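Putative aspartyl-tRNA synthetase (Leishmania major, PDB 6OD8) probably joins L-aspartate to tRNA(Asp) at the expense of ATP, supplying aspartyl-tRNA for cytoplasmic protein synthesis. Local coordinates at the interface of chains A and B. Sequence-based numbering; all coordinates share one arbitrary frame. Chains: chain A/B, Putative aspartyl-tRNA synthetase.

All four contacts belong to one two-fold symmetric interface, so each recurs with the chains exchanged. Contacts 1 and 4 are neighbours, with C-alpha centres about 12 Å apart. The continuous stretch B:62-69 runs through both. Contact 2 lies about 15 Å from contact 4. Its A:511-518 stretch leads towards A:Pro522 of contact 4. Contact 3 is remote, about 30 Å from contact 2 and 39 Å from contact 1. Contacts 2 and 3 both join the class II synthetase regions of the two subunits. The two chains therefore meet at widely spaced points, as expected for the dimer typical of class II aspartyl-tRNA synthetases.

Contact 1: the interface of chains A and B. Residues chain A 322-326, 329; chain B 65-69.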
# COMPACT_ATOMS: atom_id res chain seq x y z
N GLU A 322 10.09 24.43 -11.23
CA GLU A 322 9.63 25.55 -12.05
C GLU A 322 8.21 25.38 -12.56
O GLU A 322 7.50 26.37 -12.72
CB GLU A 322 10.56 25.73 -13.28
CG GLU A 322 12.00 26.08 -12.97
CD GLU A 322 12.85 26.16 -14.23
OE1 GLU A 322 12.41 26.77 -15.22
OE2 GLU A 322 13.97 25.61 -14.21
N HIS A 323 7.79 24.15 -12.86
CA HIS A 323 6.65 23.97 -13.75
C HIS A 323 5.90 22.69 -13.41
O HIS A 323 6.50 21.67 -13.06
CB HIS A 323 7.13 23.90 -15.20
CG HIS A 323 6.10 24.30 -16.22
ND1 HIS A 323 5.03 23.49 -16.55
CD2 HIS A 323 6.02 25.39 -17.02
CE1 HIS A 323 4.30 24.09 -17.47
NE2 HIS A 323 4.89 25.24 -17.79
N TYR A 324 4.57 22.73 -13.55
CA TYR A 324 3.81 21.51 -13.34
C TYR A 324 4.08 20.46 -14.40
O TYR A 324 3.68 19.31 -14.19
CB TYR A 324 2.31 21.81 -13.27
CG TYR A 324 1.67 22.11 -14.60
CD1 TYR A 324 1.00 21.11 -15.31
CD2 TYR A 324 1.70 23.40 -15.15
CE1 TYR A 324 0.39 21.38 -16.53
CE2 TYR A 324 1.10 23.67 -16.35
CZ TYR A 324 0.45 22.67 -17.04
OH TYR A 324 -0.16 22.96 -18.24
N TYR A 325 4.71 20.80 -15.54
CA TYR A 325 5.14 19.74 -16.46
C TYR A 325 6.11 18.77 -15.79
O TYR A 325 6.26 17.65 -16.28
CB TYR A 325 5.80 20.33 -17.72
CG TYR A 325 4.82 20.98 -18.68
CD1 TYR A 325 5.26 21.83 -19.69
CD2 TYR A 325 3.45 20.75 -18.57
CE1 TYR A 325 4.36 22.45 -20.55
CE2 TYR A 325 2.53 21.35 -19.44
CZ TYR A 325 3.00 22.20 -20.42
OH TYR A 325 2.12 22.80 -21.29
N GLU A 326 6.76 19.17 -14.69
CA GLU A 326 7.59 18.22 -13.95
C GLU A 326 6.73 17.12 -13.34
O GLU A 326 7.16 15.95 -13.27
CB GLU A 326 8.36 18.96 -12.85
CG GLU A 326 9.31 20.00 -13.43
CD GLU A 326 9.87 20.93 -12.36
OE1 GLU A 326 10.18 20.45 -11.25
OE2 GLU A 326 10.00 22.13 -12.65
N ASP A 329 5.54 15.01 -16.32
CA ASP A 329 6.64 14.14 -16.72
C ASP A 329 6.66 12.86 -15.88
O ASP A 329 6.83 11.76 -16.42
CB ASP A 329 7.98 14.88 -16.58
CG ASP A 329 8.21 15.95 -17.65
OD1 ASP A 329 7.44 16.04 -18.63
OD2 ASP A 329 9.17 16.73 -17.48
N SER B 65 4.79 28.14 -13.01
CA SER B 65 4.89 27.38 -14.26
C SER B 65 4.95 28.30 -15.48
O SER B 65 4.21 28.14 -16.45
CB SER B 65 3.71 26.40 -14.40
OG SER B 65 3.71 25.44 -13.38
N THR B 66 5.82 29.29 -15.42
CA THR B 66 6.07 30.15 -16.56
C THR B 66 7.31 29.72 -17.33
O THR B 66 7.50 30.17 -18.46
CB THR B 66 6.23 31.60 -16.11
OG1 THR B 66 7.33 31.70 -15.20
CG2 THR B 66 4.95 32.08 -15.43
N THR B 67 8.16 28.88 -16.74
CA THR B 67 9.36 28.38 -17.38
C THR B 67 9.45 26.89 -17.10
O THR B 67 8.90 26.40 -16.12
CB THR B 67 10.64 29.05 -16.85
OG1 THR B 67 10.77 28.81 -15.44
CG2 THR B 67 10.61 30.58 -17.09
N TYR B 68 10.18 26.18 -17.96
CA TYR B 68 10.37 24.74 -17.80
C TYR B 68 11.82 24.39 -18.11
O TYR B 68 12.31 24.66 -19.21
CB TYR B 68 9.41 23.97 -18.73
CG TYR B 68 9.62 22.48 -18.79
CD1 TYR B 68 9.27 21.66 -17.72
CD2 TYR B 68 10.14 21.88 -19.93
CE1 TYR B 68 9.45 20.27 -17.78
CE2 TYR B 68 10.32 20.51 -20.00
CZ TYR B 68 9.98 19.71 -18.94
OH TYR B 68 10.18 18.34 -19.03
N LYS B 69 12.51 23.81 -17.12
CA LYS B 69 13.91 23.38 -17.25
C LYS B 69 14.81 24.51 -17.76
O LYS B 69 15.76 24.28 -18.51
CB LYS B 69 14.02 22.15 -18.16
CG LYS B 69 13.47 20.90 -17.51
CD LYS B 69 13.82 19.65 -18.31
CE LYS B 69 13.28 18.38 -17.62
NZ LYS B 69 13.72 17.13 -18.32
O HOH W 1 8.17 28.89 -13.56
O HOH W 2 11.73 22.55 -14.65
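B:Tyr68 and A:His323 bury the most surface in this patch, followed by B:Ser65. The B:Tyr68 side chain runs past A:His323 to the start of helix 325-342, where it meets A:Tyr325 and then A:Asp329. Its CG is anti to the backbone N (chi1 173°), which sends the ring towards this helix. The ring edge atom CE1 packs against A:Tyr325 CB at 3.7 Å. Beyond it, the phenol and the A:Asp329 carboxylate meet tip to tip, with their planes 73° apart. B:Tyr68 OH donates to the syn lone pair of A:Asp329 OD2; the modelled bond is very short at 2.4 Å, so its length should be read with caution. A:His323 presents one imidazole face to B:Ser65. The CB of that serine lies over the ring centre, 3.6 Å from the centroid. The ring is also tied within chain A, because its ND1 accepts from A:Tyr325 N in the ring plane at 2.9 Å. B:Ser65 OG accepts from A:Tyr324 N at 2.8 Å. A:Glu322 crosses B:Thr67 at about a right angle, and its OE1 takes the threonine hydroxyl OG1 on the anti side at 2.6 Å. Waters also bridge the chains; one lies 2.7 Å from A:Glu326 OE2 and 2.9 Å from B:Lys69 N.

Contact 2: the interface of chains A and B. Residues chain A 281, 511, 514-515, 518; chain B 209-210.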
# COMPACT_ATOMS: atom_id res chain seq x y z
N MET A 281 0.36 18.86 2.82
CA MET A 281 0.92 19.31 4.09
C MET A 281 2.23 18.59 4.41
O MET A 281 3.12 19.19 5.00
CB MET A 281 -0.10 19.07 5.21
CG MET A 281 -1.39 19.89 4.98
SD MET A 281 -2.80 19.35 6.02
CE MET A 281 -2.07 19.86 7.56
N GLU A 511 -6.02 24.15 9.28
CA GLU A 511 -4.66 23.62 9.45
C GLU A 511 -3.96 23.44 8.10
O GLU A 511 -2.75 23.64 7.98
CB GLU A 511 -4.69 22.29 10.21
CG GLU A 511 -5.05 22.43 11.68
CD GLU A 511 -6.52 22.16 11.93
OE1 GLU A 511 -7.27 22.00 10.94
OE2 GLU A 511 -6.92 22.11 13.10
N ASP A 514 -2.84 26.83 7.14
CA ASP A 514 -1.74 27.16 8.05
C ASP A 514 -0.45 26.44 7.68
O ASP A 514 0.65 26.94 7.99
CB ASP A 514 -2.12 26.79 9.49
CG ASP A 514 -3.05 27.80 10.12
OD1 ASP A 514 -3.33 28.85 9.49
OD2 ASP A 514 -3.52 27.52 11.25
N SER A 515 -0.53 25.26 7.06
CA SER A 515 0.68 24.53 6.71
C SER A 515 1.52 25.23 5.66
O SER A 515 2.68 24.84 5.46
CB SER A 515 0.36 23.10 6.24
OG SER A 515 -0.14 23.06 4.90
N LEU A 518 4.54 28.88 7.07
CA LEU A 518 5.87 28.84 7.67
C LEU A 518 6.93 28.48 6.62
O LEU A 518 7.85 27.70 6.87
CB LEU A 518 5.92 27.84 8.83
CG LEU A 518 4.85 28.03 9.91
CD1 LEU A 518 4.97 26.95 10.98
CD2 LEU A 518 4.90 29.43 10.53
N TRP B 209 3.44 19.96 10.47
CA TRP B 209 4.28 20.29 9.32
C TRP B 209 5.60 20.90 9.76
O TRP B 209 6.62 20.74 9.08
CB TRP B 209 3.54 21.24 8.36
CG TRP B 209 2.85 22.38 9.06
CD1 TRP B 209 3.33 23.63 9.27
CD2 TRP B 209 1.55 22.35 9.62
NE1 TRP B 209 2.41 24.39 9.94
CE2 TRP B 209 1.30 23.61 10.18
CE3 TRP B 209 0.56 21.36 9.72
CZ2 TRP B 209 0.11 23.93 10.83
CZ3 TRP B 209 -0.61 21.67 10.35
CH2 TRP B 209 -0.84 22.94 10.90
N MET B 210 5.61 21.59 10.92
CA MET B 210 6.85 22.13 11.45
C MET B 210 7.68 21.04 12.14
O MET B 210 8.90 20.96 11.94
CB MET B 210 6.52 23.28 12.42
CG MET B 210 7.72 23.91 13.07
SD MET B 210 8.61 24.97 11.91
CE MET B 210 9.92 25.52 13.03
O HOH W 3 1.74 27.14 10.52
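B:Trp209 lays one face of its indole against A:Ser515. A:Ser515 CA sits over the five-membered ring, 3.5 Å from its centroid, in a CH-pi contact. The serine CB continues over the same ring system, 3.7 Å from CD2 of B:Trp209. The tryptophan CG lies between its own backbone N and carbonyl carbon (chi1 46°), and the indole reaches over to chain A in this pose. A:Met281 crosses it obliquely. Its chain bends at chi3 (67°) and brings the methyl CE to within 3.6 Å of B:Trp209 CZ3, on the six-membered ring. A:Glu511 meets the far end of that ring, with its backbone O 3.6 Å from B:Trp209 CH2. A:Leu518 is set square to the indole at the opposite, pyrrole end, its CD1 3.8 Å from B:Trp209 NE1. No direct polar bond joins the chains here. Instead, the indole N-H points to a water in the ring plane, 2.9 Å from B:Trp209 NE1. This water also reaches the backbone O of A:Asp514. The indole is packed by side-chain carbons and by backbone of A:Glu511, A:Asp514 and A:Ser515, and water serves its N-H. In the fold, the short helix 208-211 of one subunit sets its tryptophan against the end of helix 510-514 and beside helix 276-283 of the other.

Contact 3: the interface of chains A and B. Residues chain A 260, 299-300, 309, 552-553; chain B 248, 262-265.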
# COMPACT_ATOMS: atom_id res chain seq x y z
N PHE A 260 -19.45 11.32 4.42
CA PHE A 260 -19.80 10.21 5.31
C PHE A 260 -19.55 10.65 6.74
O PHE A 260 -18.42 10.94 7.11
CB PHE A 260 -18.96 8.97 5.00
CG PHE A 260 -19.45 8.18 3.80
CD1 PHE A 260 -20.75 7.70 3.76
CD2 PHE A 260 -18.60 7.91 2.75
CE1 PHE A 260 -21.20 6.98 2.66
CE2 PHE A 260 -19.04 7.18 1.64
CZ PHE A 260 -20.34 6.71 1.59
N SER A 299 -19.13 10.28 -1.45
CA SER A 299 -20.42 10.25 -0.79
C SER A 299 -21.57 10.57 -1.73
O SER A 299 -22.68 10.79 -1.25
CB SER A 299 -20.43 11.22 0.40
OG SER A 299 -20.08 12.53 -0.01
N GLU A 300 -21.36 10.58 -3.04
CA GLU A 300 -22.45 10.86 -3.96
C GLU A 300 -23.31 9.61 -4.17
O GLU A 300 -22.81 8.49 -4.26
CB GLU A 300 -21.93 11.38 -5.30
CG GLU A 300 -20.74 10.63 -5.84
CD GLU A 300 -19.90 11.49 -6.77
OE1 GLU A 300 -20.26 12.67 -6.98
OE2 GLU A 300 -18.88 10.99 -7.29
N THR A 309 -18.64 3.75 -4.03
CA THR A 309 -18.65 4.66 -2.90
C THR A 309 -17.38 4.55 -2.07
O THR A 309 -17.02 5.49 -1.35
CB THR A 309 -19.87 4.42 -2.02
OG1 THR A 309 -19.91 3.04 -1.65
CG2 THR A 309 -21.14 4.76 -2.78
N ASP A 552 -21.29 0.32 -3.05
CA ASP A 552 -21.98 1.38 -3.77
C ASP A 552 -23.16 1.77 -2.88
O ASP A 552 -23.32 1.16 -1.80
CB ASP A 552 -22.34 0.93 -5.20
CG ASP A 552 -23.39 -0.16 -5.25
OD1 ASP A 552 -24.27 -0.20 -4.39
OD2 ASP A 552 -23.34 -0.99 -6.19
N PRO A 553 -23.97 2.77 -3.23
CA PRO A 553 -25.02 3.20 -2.29
C PRO A 553 -25.95 2.07 -1.83
O PRO A 553 -26.50 2.14 -0.72
CB PRO A 553 -25.79 4.27 -3.08
CG PRO A 553 -24.79 4.81 -4.02
CD PRO A 553 -23.98 3.61 -4.44
N ILE B 248 -15.56 0.04 4.96
CA ILE B 248 -16.96 0.16 5.37
C ILE B 248 -17.58 -1.23 5.36
O ILE B 248 -17.54 -1.93 4.34
CB ILE B 248 -17.74 1.12 4.44
CG1 ILE B 248 -17.12 2.52 4.50
CG2 ILE B 248 -19.20 1.18 4.86
CD1 ILE B 248 -17.81 3.54 3.55
N LEU B 262 -21.35 4.77 11.09
CA LEU B 262 -21.44 5.89 10.17
C LEU B 262 -22.79 5.92 9.47
O LEU B 262 -23.47 4.89 9.32
CB LEU B 262 -20.32 5.89 9.12
CG LEU B 262 -20.18 4.67 8.23
CD1 LEU B 262 -20.03 5.05 6.77
CD2 LEU B 262 -18.93 3.91 8.67
N GLU B 263 -23.18 7.12 9.05
CA GLU B 263 -24.38 7.29 8.24
C GLU B 263 -24.05 6.89 6.81
O GLU B 263 -23.08 7.39 6.23
CB GLU B 263 -24.87 8.73 8.32
CG GLU B 263 -25.28 9.12 9.73
CD GLU B 263 -25.80 10.53 9.83
OE1 GLU B 263 -25.99 11.18 8.77
OE2 GLU B 263 -26.02 10.99 10.97
N TYR B 264 -24.83 5.96 6.25
CA TYR B 264 -24.54 5.42 4.92
C TYR B 264 -25.80 5.52 4.07
O TYR B 264 -26.57 4.56 3.96
CB TYR B 264 -24.02 3.99 5.01
CG TYR B 264 -23.41 3.49 3.74
CD1 TYR B 264 -22.07 3.72 3.46
CD2 TYR B 264 -24.17 2.78 2.82
CE1 TYR B 264 -21.49 3.25 2.29
CE2 TYR B 264 -23.60 2.30 1.63
CZ TYR B 264 -22.27 2.54 1.38
OH TYR B 264 -21.69 2.08 0.23
N PHE B 265 -26.00 6.69 3.47
CA PHE B 265 -27.20 7.00 2.67
C PHE B 265 -28.41 6.82 3.57
O PHE B 265 -28.52 7.54 4.57
CB PHE B 265 -27.16 6.19 1.37
CG PHE B 265 -25.96 6.51 0.53
CD1 PHE B 265 -25.92 7.69 -0.20
CD2 PHE B 265 -24.85 5.70 0.55
CE1 PHE B 265 -24.82 8.01 -0.94
CE2 PHE B 265 -23.73 6.03 -0.19
CZ PHE B 265 -23.72 7.19 -0.94
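A:Phe260 and B:Phe265 bury the most surface here, in the catalytic region of a class II synthetase. The ring tip of A:Phe260, CZ, meets B:Phe265 CE2 at 3.9 Å. A:Ser299 and A:Glu300 belong to the fRxE signature of motif 2, though both are poorly ordered. A:Phe260 runs alongside B:Tyr264. A:Phe260 CE1 approaches B:Tyr264 CD1 at 3.5 Å. The phenylalanine ring edge also meets the backbone O of B:Glu263, in the ring plane, 3.4 Å from A:Phe260 CD1. B:Ile248 CD1 lies above one of its faces, towards the rim. B:Phe265 takes A:Pro553 on one face, with the proline CB over the ring centre, 4.0 Å from the centroid. The methyl CG2 of A:Thr309 comes tip to tip with this ring, 3.9 Å from B:Phe265 CE2. B:Tyr264 adds the polar part. Its CG is anti to the backbone N (chi1 -167°), and the ring extends towards A:Thr309 and A:Asp552. The phenol OH donates to the backbone O of A:Asp552 at 2.8 Å, approaching from well above the carbonyl plane. The same OH shares a hydrogen bond with A:Thr309 OG1, also 2.8 Å, whose direction is not decided.

Contact 4: the interface of chains A and B. Residues chain A 461, 487, 490-491, 494, 522; chain B 62-64, 174-175.
A:Gln487 NE2 donates to the backbone O of B:Val63 at 2.8 Å, with 142° at the hydrogen. The amide nitrogen lies above the carbonyl plane. The glutamine chain is extended, with CG anti to the backbone N (chi1 -180°), which carries the amide out to the partner chain. A second polar link runs through water: A:His490 NE2 and B:Val63 N each lie 2.9 Å from the same molecule, which also reaches B:Val174 O. The water lies in the plane of the imidazole, at its edge. A:Pro522 CA sits over one face of this ring and may help to fix its tilt. The ring also touches B:Thr175, whose methyl CG2 is 3.4 Å from A:His490 CD2. B:Met62 runs antiparallel to the histidine, its CG 3.8 Å from A:His490 CE1. Its tip then meets A:Leu494 end on, with CE 3.6 Å from A:Leu494 CD1. The sulphur of A:Met461 approaches the same methyl at 3.7 Å, again tip to tip. A:Pro522 lies crosswise to B:Val63, its CG 3.7 Å from the valine CB. In the fold, loop residues B:62-64, with B:Val174 and B:Thr175, which follow strand 170-173, rest on the catalytic domain of chain A, beside strand 480-487 and helix 492-501.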
# COMPACT_ATOMS: atom_id res chain seq x y z
N MET A 461 -3.40 26.06 -9.06
CA MET A 461 -2.74 27.29 -9.49
C MET A 461 -3.23 27.73 -10.86
O MET A 461 -3.27 26.93 -11.80
CB MET A 461 -1.21 27.10 -9.52
CG MET A 461 -0.41 28.38 -9.87
SD MET A 461 -0.34 29.56 -8.52
CE MET A 461 0.98 28.80 -7.52
N GLN A 487 -0.30 21.86 -10.59
CA GLN A 487 0.39 22.65 -9.58
C GLN A 487 -0.62 23.19 -8.57
O GLN A 487 -1.68 23.71 -8.93
CB GLN A 487 1.14 23.83 -10.24
CG GLN A 487 1.88 24.68 -9.21
CD GLN A 487 2.60 25.90 -9.80
OE1 GLN A 487 2.46 26.22 -10.99
NE2 GLN A 487 3.40 26.56 -8.97
N HIS A 490 0.72 27.42 -3.43
CA HIS A 490 1.49 27.26 -2.20
C HIS A 490 1.55 28.55 -1.40
O HIS A 490 2.12 28.57 -0.30
CB HIS A 490 2.91 26.74 -2.50
CG HIS A 490 3.69 27.61 -3.42
ND1 HIS A 490 3.40 27.74 -4.76
CD2 HIS A 490 4.75 28.43 -3.18
CE1 HIS A 490 4.25 28.60 -5.31
NE2 HIS A 490 5.06 29.04 -4.37
N ASP A 491 0.94 29.63 -1.90
CA ASP A 491 0.87 30.89 -1.18
C ASP A 491 -0.44 30.97 -0.40
O ASP A 491 -1.51 30.93 -1.02
CB ASP A 491 0.93 32.06 -2.15
CG ASP A 491 0.82 33.40 -1.44
OD1 ASP A 491 1.84 33.84 -0.89
OD2 ASP A 491 -0.29 34.00 -1.42
N LEU A 494 -3.10 33.79 -1.72
CA LEU A 494 -3.74 33.50 -3.00
C LEU A 494 -4.65 32.29 -2.90
O LEU A 494 -5.66 32.20 -3.61
CB LEU A 494 -2.70 33.29 -4.09
CG LEU A 494 -2.16 34.58 -4.71
CD1 LEU A 494 -1.11 34.25 -5.74
CD2 LEU A 494 -3.29 35.40 -5.32
N PRO A 522 6.97 25.18 -3.68
CA PRO A 522 6.13 24.95 -4.86
C PRO A 522 5.97 23.44 -5.09
O PRO A 522 6.92 22.68 -4.93
CB PRO A 522 6.90 25.63 -6.01
CG PRO A 522 7.86 26.64 -5.32
CD PRO A 522 8.21 25.93 -3.98
N MET B 62 6.34 34.62 -7.69
CA MET B 62 5.80 33.34 -7.27
C MET B 62 5.99 32.31 -8.37
O MET B 62 5.75 32.60 -9.55
CB MET B 62 4.31 33.48 -6.95
CG MET B 62 3.71 32.20 -6.41
SD MET B 62 1.95 32.37 -6.16
CE MET B 62 1.39 32.73 -7.83
N VAL B 63 6.46 31.11 -7.99
CA VAL B 63 6.68 30.04 -8.95
C VAL B 63 5.34 29.63 -9.54
O VAL B 63 4.46 29.15 -8.82
CB VAL B 63 7.39 28.86 -8.28
CG1 VAL B 63 7.47 27.68 -9.27
CG2 VAL B 63 8.76 29.29 -7.80
N GLN B 64 5.16 29.86 -10.85
CA GLN B 64 3.82 29.74 -11.42
C GLN B 64 3.84 29.05 -12.78
O GLN B 64 3.00 29.35 -13.64
CB GLN B 64 3.15 31.12 -11.51
CG GLN B 64 1.64 31.10 -11.62
CD GLN B 64 1.03 32.47 -11.42
OE1 GLN B 64 1.73 33.44 -11.16
NE2 GLN B 64 -0.29 32.54 -11.56
N VAL B 174 11.78 32.52 -2.11
CA VAL B 174 10.73 31.82 -2.84
C VAL B 174 9.39 32.00 -2.13
O VAL B 174 8.41 32.48 -2.71
CB VAL B 174 11.09 30.33 -2.99
CG1 VAL B 174 9.99 29.56 -3.67
CG2 VAL B 174 12.42 30.17 -3.75
N THR B 175 9.33 31.61 -0.85
CA THR B 175 8.22 31.99 0.01
C THR B 175 8.78 32.44 1.35
O THR B 175 9.82 31.95 1.81
CB THR B 175 7.24 30.83 0.21
OG1 THR B 175 7.93 29.68 0.72
CG2 THR B 175 6.57 30.45 -1.12
O HOH W 4 6.92 31.08 -5.12